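Local coordinates for protein cysteine S-methyltransferase NleE (Escherichia coli O157:H7, PDB 4R29) that probably transfers a methyl group from S-adenosylmethionine to a zinc-finger cysteine of host TAB2 and TAB3, shutting down NF-kappa-B signalling, at residues N169-I174 and K189-I194. The protein carries 1 engineered substitution. Sequence-based numbering, arbitrary orientation.
Sequences NIKRDI and KSEMII. With SAM (S-adenosylmethionine), chain E.
K171 reaches across from its helix to two neighbours on the facing one, S190 and E191. Its NZ donates a hydrogen bond to S190 OG and forms a salt bridge with E191 OE1, each 2.9 Å long. It meets OE1 on the anti side of the carboxylate, 26° out of its plane. K171 CG is anti to the backbone N (chi1 -171°) and lies against the S190 side chain, nearest OG, while bends further out bring the ammonium to both oxygens. Next to these polar contacts the packing is aliphatic: I174 sets CG2 on S190 CB at 3.9 Å and its CD1 against I193 CG1 and CG2, and I170 CG2 meets I194 CG2 at 3.9 Å. The segments lie on helices 155-181 and 186-201, a helical hairpin beside the S-adenosylmethionine pocket of this Rossmann-like methyltransferase; their own axes come within 9.4 Å and run close to antiparallel (154°). E191 links the hairpin to the cofactor: OE2 accepts a 2.5 Å hydrogen bond from ribose O2' and is also hydrogen-bonded to Y212 OH on helix 206-219. K171 is thus a second-shell residue, holding the other carboxylate oxygen. S190 OG, in turn, is hydrogen-bonded to A187 O one turn back.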
# COMPACT_ATOMS: atom_id res chain seq x y z
N ASN A 169 -4.36 3.24 12.17
CA ASN A 169 -5.53 3.02 13.00
C ASN A 169 -5.82 4.22 13.89
O ASN A 169 -6.96 4.56 14.15
CB ASN A 169 -5.36 1.77 13.85
CG ASN A 169 -5.58 0.49 13.06
OD1 ASN A 169 -6.30 0.49 12.06
ND2 ASN A 169 -4.97 -0.60 13.50
N ILE A 170 -4.76 4.85 14.38
CA ILE A 170 -4.94 6.04 15.18
C ILE A 170 -5.56 7.13 14.33
O ILE A 170 -6.54 7.76 14.74
CB ILE A 170 -3.62 6.54 15.73
CG1 ILE A 170 -3.12 5.60 16.83
CG2 ILE A 170 -3.77 7.96 16.24
CD1 ILE A 170 -1.75 6.00 17.36
N LYS A 171 -5.02 7.34 13.13
CA LYS A 171 -5.57 8.35 12.23
C LYS A 171 -7.05 8.08 11.98
O LYS A 171 -7.88 8.96 12.18
CB LYS A 171 -4.84 8.38 10.89
CG LYS A 171 -5.25 9.56 9.99
CD LYS A 171 -5.39 9.13 8.54
CE LYS A 171 -4.96 10.24 7.56
NZ LYS A 171 -5.42 11.63 7.93
N ARG A 172 -7.39 6.87 11.54
CA ARG A 172 -8.77 6.61 11.18
C ARG A 172 -9.71 6.64 12.41
O ARG A 172 -10.84 7.11 12.31
CB ARG A 172 -8.92 5.32 10.36
CG ARG A 172 -8.76 4.07 11.15
CD ARG A 172 -10.09 3.39 11.45
NE ARG A 172 -9.91 2.31 12.41
CZ ARG A 172 -9.28 1.16 12.14
NH1 ARG A 172 -8.77 0.96 10.92
NH2 ARG A 172 -9.15 0.23 13.07
N ASP A 173 -9.24 6.17 13.57
CA ASP A 173 -10.04 6.29 14.80
C ASP A 173 -10.35 7.76 15.13
O ASP A 173 -11.49 8.11 15.45
CB ASP A 173 -9.35 5.61 15.99
CG ASP A 173 -9.35 4.10 15.86
OD1 ASP A 173 -9.96 3.58 14.90
OD2 ASP A 173 -8.76 3.42 16.72
N ILE A 174 -9.34 8.61 15.02
CA ILE A 174 -9.50 10.03 15.28
C ILE A 174 -10.49 10.65 14.29
O ILE A 174 -11.43 11.35 14.69
CB ILE A 174 -8.13 10.74 15.26
CG1 ILE A 174 -7.33 10.33 16.50
CG2 ILE A 174 -8.29 12.26 15.21
CD1 ILE A 174 -5.99 11.00 16.61
N LYS A 189 -6.16 17.86 11.25
CA LYS A 189 -5.89 17.60 12.67
C LYS A 189 -5.27 16.22 12.92
O LYS A 189 -4.37 16.09 13.74
CB LYS A 189 -7.16 17.74 13.53
CG LYS A 189 -7.66 19.17 13.70
CD LYS A 189 -8.92 19.16 14.59
CE LYS A 189 -9.51 20.57 14.81
NZ LYS A 189 -10.68 20.49 15.76
N SER A 190 -5.78 15.20 12.23
CA SER A 190 -5.30 13.84 12.44
C SER A 190 -3.90 13.70 11.83
O SER A 190 -3.06 12.98 12.37
CB SER A 190 -6.28 12.79 11.88
OG SER A 190 -6.27 12.77 10.46
N GLU A 191 -3.65 14.42 10.74
CA GLU A 191 -2.29 14.50 10.20
C GLU A 191 -1.30 15.11 11.20
O GLU A 191 -0.15 14.69 11.26
CB GLU A 191 -2.25 15.32 8.91
CG GLU A 191 -2.78 14.59 7.67
CD GLU A 191 -2.04 13.28 7.39
OE1 GLU A 191 -2.56 12.22 7.76
OE2 GLU A 191 -0.96 13.31 6.79
N MET A 192 -1.73 16.13 11.94
CA MET A 192 -0.80 16.77 12.86
C MET A 192 -0.39 15.73 13.90
O MET A 192 0.73 15.74 14.40
CB MET A 192 -1.42 18.00 13.52
CG MET A 192 -0.50 18.72 14.51
SD MET A 192 1.01 19.44 13.76
CE MET A 192 0.46 21.03 13.12
N ILE A 193 -1.29 14.79 14.19
CA ILE A 193 -1.02 13.79 15.22
C ILE A 193 -0.02 12.70 14.77
O ILE A 193 0.85 12.27 15.55
CB ILE A 193 -2.33 13.10 15.69
CG1 ILE A 193 -3.39 14.12 16.12
CG2 ILE A 193 -2.03 12.10 16.78
CD1 ILE A 193 -3.19 14.70 17.48
N ILE A 194 -0.14 12.23 13.53
CA ILE A 194 0.67 11.07 13.13
C ILE A 194 1.62 11.28 11.94
O ILE A 194 2.37 10.37 11.60
CB ILE A 194 -0.22 9.85 12.85
CG1 ILE A 194 -1.38 10.23 11.93
CG2 ILE A 194 -0.74 9.25 14.16
CD1 ILE A 194 -1.05 10.18 10.47
N SAM E . 3.07 5.80 -1.04
CA SAM E . 3.78 6.43 0.08
C SAM E . 5.00 5.63 0.49
O SAM E . 5.91 6.18 1.12
OXT SAM E . 5.09 4.42 0.22
CB SAM E . 2.89 6.60 1.31
CG SAM E . 1.82 7.68 1.18
SD SAM E . 1.14 8.23 2.78
CE SAM E . 0.02 9.47 2.09
C5' SAM E . 2.46 9.34 3.30
C4' SAM E . 2.16 9.92 4.68
O4' SAM E . 3.36 10.36 5.30
C3' SAM E . 1.22 11.12 4.61
O3' SAM E . -0.13 10.74 4.77
C2' SAM E . 1.70 12.00 5.74
O2' SAM E . 0.93 11.67 6.86
C1' SAM E . 3.14 11.56 6.02
N9 SAM E . 4.16 12.50 5.53
C8 SAM E . 5.18 13.04 6.27
N7 SAM E . 5.94 13.82 5.48
C5 SAM E . 5.42 13.78 4.23
C6 SAM E . 5.81 14.38 3.05
N6 SAM E . 6.88 15.18 3.02
N1 SAM E . 5.09 14.16 1.90
C2 SAM E . 3.98 13.32 1.93
N3 SAM E . 3.60 12.72 3.11
C4 SAM E . 4.31 12.94 4.25